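Periplasmic cell division protein (SufI) (Aquifex aeolicus, PDB 6SYY) is a multicopper oxidase, a laccase-like enzyme that binds four copper ions and probably oxidises its substrates while reducing dioxygen. Local coordinates at residues 314-319 / 366-371; 393-398 / 440-445; 461-466 / 488-493. All blocks are in the same frame, centred on the assembly; numbering follows the deposited sequence.

Contact 1 (314-319 / 366-371); sequences DVIKLY and FRVTKD
Ile316 and Phe366 pair across two antiparallel strands, each giving its N-H to the other's carbonyl. The bond from Ile316 N to Phe366 O and the return bond from Phe366 N to Ile316 O are both 2.7 Å long, and the second is nearly straight at 175°. Phe366 O also receives the CA-H of Val315, with Val315 CA 3.2 Å away. Two residues further on, beyond Val315 and Arg367, Val368 N donates to Asp314 O at 2.9 Å.

The tight side is the one carrying Ile316, Leu318, Phe366 and Val368. Ile316 CG1 stands anti to its carbonyl carbon, chi1 -74°, and from there CD1 reaches CG2 of Val368 at 3.6 Å, the two side chains crossing at a slant. The Phe366 ring takes Ile316 O at its edge, near the ring plane, while CE2 lies 4.1 Å from CB of Leu318. In the cupredoxin-like beta-sandwich of multicopper oxidases this is the buried side of the sheet: the layer continues to either flank onto Leu263 and Leu265 of the neighbouring strand 261-267 and Val243 of the strand 239-244, and the Phe366 ring also meets those of Phe250 and Phe307.

On the other face of the sheet, Val315 and Arg367 form a non-hydrogen-bonded pair, and the packing is much looser. Val315 is exposed, and its CG1 comes no nearer than 4.2 Å to CG of Arg367. The arginine's guanidinium works elsewhere, in a salt bridge from NE to Glu365 and a cation-pi contact with Tyr240. The Asp314 carboxylate has its partners elsewhere as well, its OD2 taking the N-H of Ser311 and a salt bridge from Arg267.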
# COMPACT_ATOMS: atom_id res chain seq x y z
N ASP A 314 -5.00 28.16 12.89
CA ASP A 314 -3.70 27.54 12.66
C ASP A 314 -3.69 26.83 11.31
O ASP A 314 -4.70 26.31 10.84
CB ASP A 314 -3.36 26.55 13.77
CG ASP A 314 -2.93 27.23 15.05
OD1 ASP A 314 -2.84 28.48 15.06
OD2 ASP A 314 -2.67 26.52 16.04
N VAL A 315 -2.51 26.82 10.69
CA VAL A 315 -2.26 26.01 9.50
C VAL A 315 -1.20 24.98 9.86
O VAL A 315 -0.14 25.33 10.39
CB VAL A 315 -1.83 26.87 8.30
CG1 VAL A 315 -3.03 27.64 7.76
CG2 VAL A 315 -0.72 27.84 8.68
N ILE A 316 -1.50 23.72 9.60
CA ILE A 316 -0.59 22.62 9.91
C ILE A 316 -0.13 22.03 8.58
O ILE A 316 -0.96 21.63 7.75
CB ILE A 316 -1.26 21.56 10.80
CG1 ILE A 316 -1.39 22.08 12.23
CG2 ILE A 316 -0.45 20.28 10.79
CD1 ILE A 316 -2.58 22.94 12.48
N LYS A 317 1.18 21.99 8.38
CA LYS A 317 1.77 21.52 7.13
C LYS A 317 2.14 20.05 7.27
O LYS A 317 3.00 19.70 8.09
CB LYS A 317 3.00 22.34 6.76
CG LYS A 317 2.70 23.77 6.31
CD LYS A 317 3.98 24.60 6.12
CE LYS A 317 4.75 24.75 7.43
NZ LYS A 317 5.91 25.68 7.32
N LEU A 318 1.49 19.19 6.48
CA LEU A 318 1.96 17.82 6.31
C LEU A 318 3.21 17.86 5.45
O LEU A 318 3.13 18.07 4.23
CB LEU A 318 0.89 16.94 5.69
CG LEU A 318 1.41 15.54 5.34
CD1 LEU A 318 1.71 14.76 6.60
CD2 LEU A 318 0.43 14.79 4.45
N TYR A 319 4.37 17.66 6.06
CA TYR A 319 5.64 17.96 5.44
C TYR A 319 6.46 16.69 5.27
O TYR A 319 6.47 15.83 6.15
CB TYR A 319 6.42 18.98 6.28
CG TYR A 319 7.55 19.62 5.53
CD1 TYR A 319 7.32 20.71 4.69
CD2 TYR A 319 8.85 19.16 5.67
CE1 TYR A 319 8.36 21.30 4.00
CE2 TYR A 319 9.89 19.74 4.98
CZ TYR A 319 9.64 20.81 4.15
OH TYR A 319 10.69 21.39 3.48
N PHE A 366 -3.23 21.60 6.25
CA PHE A 366 -4.48 21.54 7.01
C PHE A 366 -4.74 22.90 7.63
O PHE A 366 -3.84 23.51 8.23
CB PHE A 366 -4.42 20.47 8.10
CG PHE A 366 -4.31 19.08 7.57
CD1 PHE A 366 -5.44 18.40 7.15
CD2 PHE A 366 -3.08 18.45 7.50
CE1 PHE A 366 -5.34 17.11 6.66
CE2 PHE A 366 -2.97 17.16 7.01
CZ PHE A 366 -4.11 16.49 6.59
N ARG A 367 -5.97 23.38 7.50
CA ARG A 367 -6.39 24.66 8.05
C ARG A 367 -7.43 24.39 9.12
O ARG A 367 -8.54 23.94 8.82
CB ARG A 367 -6.95 25.57 6.96
CG ARG A 367 -6.11 25.63 5.70
CD ARG A 367 -7.00 25.87 4.49
NE ARG A 367 -6.27 26.37 3.33
CZ ARG A 367 -6.86 26.88 2.26
NH1 ARG A 367 -8.18 26.96 2.20
NH2 ARG A 367 -6.12 27.31 1.23
N VAL A 368 -7.07 24.64 10.38
CA VAL A 368 -7.99 24.52 11.50
C VAL A 368 -8.93 25.72 11.47
O VAL A 368 -8.63 26.77 12.04
CB VAL A 368 -7.23 24.42 12.83
CG1 VAL A 368 -8.19 24.18 13.98
CG2 VAL A 368 -6.20 23.31 12.75
N THR A 369 -10.08 25.56 10.81
CA THR A 369 -10.97 26.69 10.55
C THR A 369 -12.11 26.82 11.54
O THR A 369 -12.69 27.91 11.65
CB THR A 369 -11.55 26.58 9.13
OG1 THR A 369 -12.15 25.29 8.96
CG2 THR A 369 -10.46 26.76 8.09
N LYS A 370 -12.45 25.76 12.28
CA LYS A 370 -13.61 25.78 13.15
C LYS A 370 -13.27 25.12 14.48
O LYS A 370 -12.52 24.14 14.53
CB LYS A 370 -14.80 25.04 12.52
CG LYS A 370 -15.40 25.74 11.32
CD LYS A 370 -16.58 24.96 10.78
CE LYS A 370 -17.62 24.72 11.86
NZ LYS A 370 -18.82 24.01 11.34
N ASP A 371 -13.85 25.66 15.55
CA ASP A 371 -13.82 25.01 16.85
C ASP A 371 -14.88 23.91 16.90
O ASP A 371 -15.73 23.80 16.01
CB ASP A 371 -14.04 26.03 17.97
CG ASP A 371 -13.32 25.65 19.25
OD1 ASP A 371 -12.93 24.47 19.40
OD2 ASP A 371 -13.15 26.54 20.12

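Contact 2 (393-398 / 440-445); sequences AQVQRI and IIEYVN
Ile440 O is gripped by two neighbouring residues: Gln396 N donates to it at 2.8 Å, and the CA-H of Val395 makes a weaker contact. This is parallel beta pairing inside a cupredoxin-type domain, with the strands 394-398 and 440-445 inclined by 20°. The backbone bonds alternate between them, Gln394 O and Gln396 O accepting from Ile440 N and Glu442 N. Further along, Ile398 N donates to Glu442 O, and Ile398 O accepts from Val444 N.

Side chains divide between two faces. On the inner one Ile398, Ile441 and Tyr443 pack together. CG1 of Ile398 reaches CG2 of Ile441 at 3.8 Å, and that same methyl group covers one face of the Tyr443 ring, offset toward the rim. The phenol lies beside Ile398 and touches Met453 and Ile455 of the strand 451-455, about 7 Å from the side chain of the copper ligand His454, so this layer backs the copper-binding part of the domain.

The other face, with Val395, Arg397, Ile440 and Glu442, is more exposed. Glu442 is extended, its CG anti to the backbone N (chi1 -178°), and it lays OE1 3.8 Å from CG1 of Val395. Arg397 NH1 stays 5.6 Å from Glu442 OE2, too far for a salt bridge, while its CG and CD lie against Val444 CG2. Back on the inner face, CG2 of Ile398 meets the edge of the tyrosine ring near its plane, 3.6 Å from Tyr443 CD1.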
# COMPACT_ATOMS: atom_id res chain seq x y z
N ALA A 393 11.48 -22.28 14.32
CA ALA A 393 11.04 -21.88 12.99
C ALA A 393 12.16 -22.06 11.97
O ALA A 393 13.35 -21.98 12.30
CB ALA A 393 10.59 -20.42 13.00
N GLN A 394 11.77 -22.31 10.73
CA GLN A 394 12.74 -22.36 9.64
C GLN A 394 13.16 -20.95 9.26
O GLN A 394 12.35 -20.02 9.27
CB GLN A 394 12.15 -23.08 8.42
CG GLN A 394 11.76 -24.52 8.68
CD GLN A 394 11.25 -25.20 7.42
OE1 GLN A 394 11.56 -24.78 6.31
NE2 GLN A 394 10.46 -26.25 7.60
N VAL A 395 14.43 -20.80 8.92
CA VAL A 395 14.97 -19.53 8.45
C VAL A 395 15.11 -19.59 6.94
O VAL A 395 15.61 -20.58 6.39
CB VAL A 395 16.31 -19.20 9.12
CG1 VAL A 395 16.84 -17.86 8.60
CG2 VAL A 395 16.15 -19.17 10.63
N GLN A 396 14.67 -18.54 6.26
CA GLN A 396 14.82 -18.40 4.82
C GLN A 396 15.54 -17.08 4.58
O GLN A 396 14.98 -16.01 4.82
CB GLN A 396 13.46 -18.42 4.13
CG GLN A 396 13.48 -19.00 2.73
CD GLN A 396 13.94 -20.44 2.71
OE1 GLN A 396 13.20 -21.35 3.09
NE2 GLN A 396 15.17 -20.66 2.25
N ARG A 397 16.80 -17.15 4.14
CA ARG A 397 17.58 -15.94 3.91
C ARG A 397 17.38 -15.47 2.47
O ARG A 397 17.65 -16.20 1.52
CB ARG A 397 19.07 -16.18 4.18
CG ARG A 397 19.92 -14.96 3.83
CD ARG A 397 21.31 -15.10 4.37
NE ARG A 397 21.94 -16.33 3.91
CZ ARG A 397 23.04 -16.85 4.46
NH1 ARG A 397 23.61 -16.23 5.48
NH2 ARG A 397 23.55 -17.97 3.98
N ILE A 398 16.92 -14.23 2.34
CA ILE A 398 16.61 -13.61 1.06
C ILE A 398 17.62 -12.49 0.85
O ILE A 398 17.52 -11.43 1.48
CB ILE A 398 15.17 -13.08 1.02
CG1 ILE A 398 14.18 -14.21 1.27
CG2 ILE A 398 14.88 -12.39 -0.30
CD1 ILE A 398 14.31 -15.36 0.31
N ILE A 440 11.07 -17.60 9.55
CA ILE A 440 11.75 -16.33 9.71
C ILE A 440 12.41 -16.00 8.38
O ILE A 440 13.30 -16.73 7.92
CB ILE A 440 12.78 -16.36 10.84
CG1 ILE A 440 12.09 -16.61 12.19
CG2 ILE A 440 13.59 -15.07 10.87
CD1 ILE A 440 13.05 -16.67 13.36
N ILE A 441 11.98 -14.92 7.74
CA ILE A 441 12.60 -14.46 6.51
C ILE A 441 13.61 -13.39 6.87
O ILE A 441 13.33 -12.49 7.68
CB ILE A 441 11.55 -13.93 5.52
CG1 ILE A 441 10.67 -15.08 5.04
CG2 ILE A 441 12.22 -13.25 4.34
CD1 ILE A 441 9.71 -14.69 3.93
N GLU A 442 14.80 -13.49 6.29
CA GLU A 442 15.93 -12.63 6.60
C GLU A 442 16.34 -11.92 5.32
O GLU A 442 17.08 -12.47 4.50
CB GLU A 442 17.08 -13.46 7.18
CG GLU A 442 18.28 -12.66 7.60
CD GLU A 442 19.33 -13.52 8.27
OE1 GLU A 442 19.07 -14.73 8.41
OE2 GLU A 442 20.39 -12.99 8.64
N TYR A 443 15.85 -10.70 5.15
CA TYR A 443 16.26 -9.88 4.01
C TYR A 443 17.65 -9.32 4.28
O TYR A 443 17.89 -8.71 5.33
CB TYR A 443 15.27 -8.75 3.78
CG TYR A 443 13.91 -9.20 3.27
CD1 TYR A 443 13.79 -9.84 2.05
CD2 TYR A 443 12.76 -8.96 4.01
CE1 TYR A 443 12.55 -10.25 1.58
CE2 TYR A 443 11.52 -9.36 3.55
CZ TYR A 443 11.42 -10.00 2.33
OH TYR A 443 10.19 -10.40 1.86
N VAL A 444 18.56 -9.52 3.33
CA VAL A 444 19.91 -8.99 3.40
C VAL A 444 20.14 -8.15 2.16
O VAL A 444 20.31 -8.69 1.06
CB VAL A 444 20.96 -10.11 3.51
CG1 VAL A 444 22.35 -9.51 3.67
CG2 VAL A 444 20.64 -11.04 4.66
N ASN A 445 20.15 -6.83 2.33
CA ASN A 445 20.26 -5.89 1.21
C ASN A 445 21.73 -5.55 0.99
O ASN A 445 22.30 -4.72 1.71
CB ASN A 445 19.43 -4.64 1.47
CG ASN A 445 19.43 -3.68 0.30
OD1 ASN A 445 20.01 -3.95 -0.75
ND2 ASN A 445 18.76 -2.54 0.47

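Contact 3 (461-466 / 488-493); sequences QVLERS and TVRIAV
Glu464 crosses Arg490 on the exposed face of this antiparallel pair. Its CB lies 4.0 Å from Arg490 NH1. CG is anti to the backbone N (chi1 -177°) and the chain stays extended beyond it, with CD 3.9 Å from that nitrogen. At the tip OE1 closes the salt bridge with Arg490 NH1 at 2.9 Å. NH1 comes to the anti side of OE1, tilted out of the carboxylate plane, and the bond is bent; carboxylate and guanidinium planes stand 78° apart. Over one face of the guanidinium lies Leu463 CD1.

Leu463 and Glu464 face Arg490, a classic beta bulge: Arg490 O accepts from Leu463 N at 2.6 Å and from Glu464 N at 3.2 Å. At the far end Thr488 N donates to Ser466 OG at 2.8 Å, almost straight at 172°.

On the buried face Val462 packs against Val489 and Ile491, and Val489 CG2 lies over the Arg465 guanidinium, which donates from NH2 to Ile482 O and bridges to Glu487 and Asp474. Strand 461-465 is outermost in its sheet within the chain; strand 488-495 runs between it and strand 437-445, and Val481 of strand 480-483 touches Val462, Arg465 and Val489 from the facing sheet.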
# COMPACT_ATOMS: atom_id res chain seq x y z
N GLN A 461 5.30 -10.16 11.04
CA GLN A 461 5.71 -9.27 12.12
C GLN A 461 7.21 -9.05 12.04
O GLN A 461 7.98 -10.01 11.93
CB GLN A 461 5.32 -9.86 13.48
CG GLN A 461 3.82 -10.04 13.63
CD GLN A 461 3.47 -10.84 14.86
OE1 GLN A 461 4.35 -11.36 15.55
NE2 GLN A 461 2.18 -10.92 15.16
N VAL A 462 7.62 -7.78 12.07
CA VAL A 462 9.03 -7.44 11.96
C VAL A 462 9.71 -7.75 13.28
O VAL A 462 9.30 -7.26 14.34
CB VAL A 462 9.21 -5.96 11.59
CG1 VAL A 462 10.68 -5.60 11.57
CG2 VAL A 462 8.57 -5.68 10.23
N LEU A 463 10.75 -8.58 13.23
CA LEU A 463 11.47 -8.95 14.43
C LEU A 463 12.59 -7.97 14.77
O LEU A 463 12.72 -7.55 15.92
CB LEU A 463 12.04 -10.36 14.29
CG LEU A 463 11.03 -11.48 14.09
CD1 LEU A 463 11.74 -12.82 14.07
CD2 LEU A 463 9.97 -11.44 15.17
N GLU A 464 13.39 -7.59 13.77
CA GLU A 464 14.65 -6.93 14.08
C GLU A 464 15.19 -6.22 12.84
O GLU A 464 15.03 -6.70 11.72
CB GLU A 464 15.66 -7.97 14.59
CG GLU A 464 17.01 -7.44 15.02
CD GLU A 464 17.93 -8.55 15.46
OE1 GLU A 464 17.76 -9.69 14.99
OE2 GLU A 464 18.82 -8.29 16.30
N ARG A 465 15.82 -5.07 13.07
CA ARG A 465 16.55 -4.33 12.05
C ARG A 465 18.00 -4.23 12.49
O ARG A 465 18.27 -3.92 13.66
CB ARG A 465 15.98 -2.92 11.82
CG ARG A 465 14.46 -2.83 11.77
CD ARG A 465 14.03 -1.43 11.33
NE ARG A 465 14.39 -1.20 9.94
CZ ARG A 465 13.55 -1.30 8.92
NH1 ARG A 465 12.27 -1.61 9.13
NH2 ARG A 465 13.97 -1.08 7.68
N SER A 466 18.93 -4.49 11.58
CA SER A 466 20.33 -4.46 11.96
C SER A 466 20.84 -3.04 12.14
O SER A 466 21.87 -2.84 12.81
CB SER A 466 21.19 -5.17 10.91
OG SER A 466 21.13 -4.48 9.67
N THR A 488 20.05 -5.47 7.24
CA THR A 488 19.42 -6.78 7.37
C THR A 488 18.19 -6.63 8.25
O THR A 488 18.24 -5.98 9.30
CB THR A 488 20.39 -7.80 7.97
OG1 THR A 488 21.48 -8.02 7.06
CG2 THR A 488 19.68 -9.13 8.23
N VAL A 489 17.07 -7.19 7.80
CA VAL A 489 15.81 -7.16 8.53
C VAL A 489 15.31 -8.59 8.67
O VAL A 489 15.38 -9.38 7.72
CB VAL A 489 14.76 -6.28 7.80
CG1 VAL A 489 13.46 -6.23 8.58
CG2 VAL A 489 15.31 -4.88 7.59
N ARG A 490 14.82 -8.94 9.86
CA ARG A 490 14.27 -10.26 10.14
C ARG A 490 12.77 -10.13 10.42
O ARG A 490 12.37 -9.35 11.29
CB ARG A 490 14.98 -10.92 11.32
CG ARG A 490 16.41 -11.37 11.01
CD ARG A 490 17.20 -11.77 12.27
NE ARG A 490 16.69 -12.99 12.90
CZ ARG A 490 16.11 -13.02 14.10
NH1 ARG A 490 15.96 -11.91 14.81
NH2 ARG A 490 15.69 -14.18 14.59
N ILE A 491 11.96 -10.88 9.67
CA ILE A 491 10.52 -10.90 9.85
C ILE A 491 10.08 -12.33 10.13
O ILE A 491 10.78 -13.29 9.82
CB ILE A 491 9.77 -10.32 8.63
CG1 ILE A 491 9.99 -11.20 7.40
CG2 ILE A 491 10.20 -8.89 8.35
CD1 ILE A 491 9.20 -10.75 6.19
N ALA A 492 8.89 -12.46 10.72
CA ALA A 492 8.31 -13.75 11.05
C ALA A 492 6.99 -13.91 10.32
O ALA A 492 6.14 -13.02 10.38
CB ALA A 492 8.10 -13.89 12.56
N VAL A 493 6.81 -15.04 9.64
CA VAL A 493 5.61 -15.33 8.87
C VAL A 493 5.01 -16.64 9.36
O VAL A 493 5.69 -17.68 9.33
CB VAL A 493 5.89 -15.40 7.36
CG1 VAL A 493 4.61 -15.14 6.57
CG2 VAL A 493 6.98 -14.42 6.97

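Overall arrangement
Along the chain the three contacts come in series, each closing before the next opens. Contact 1 stands apart: its centre is about 43 Å from that of contact 2 and about 37 Å from that of contact 3, and it lies away from the copper sites. Contacts 2 and 3 share one sheet of the C-terminal multicopper oxidase region, their centres about 8 Å apart. Strands 437-445 and 488-495 are neighbours there, so the order runs 394-402, 437-445, 488-495, 461-465, parallel at the first pair and antiparallel afterwards. The facing sheet includes strands 451-455 and 503-509, which carry copper-binding histidines and Cys509; contacts 2 and 3 thus build the layer behind these ligands.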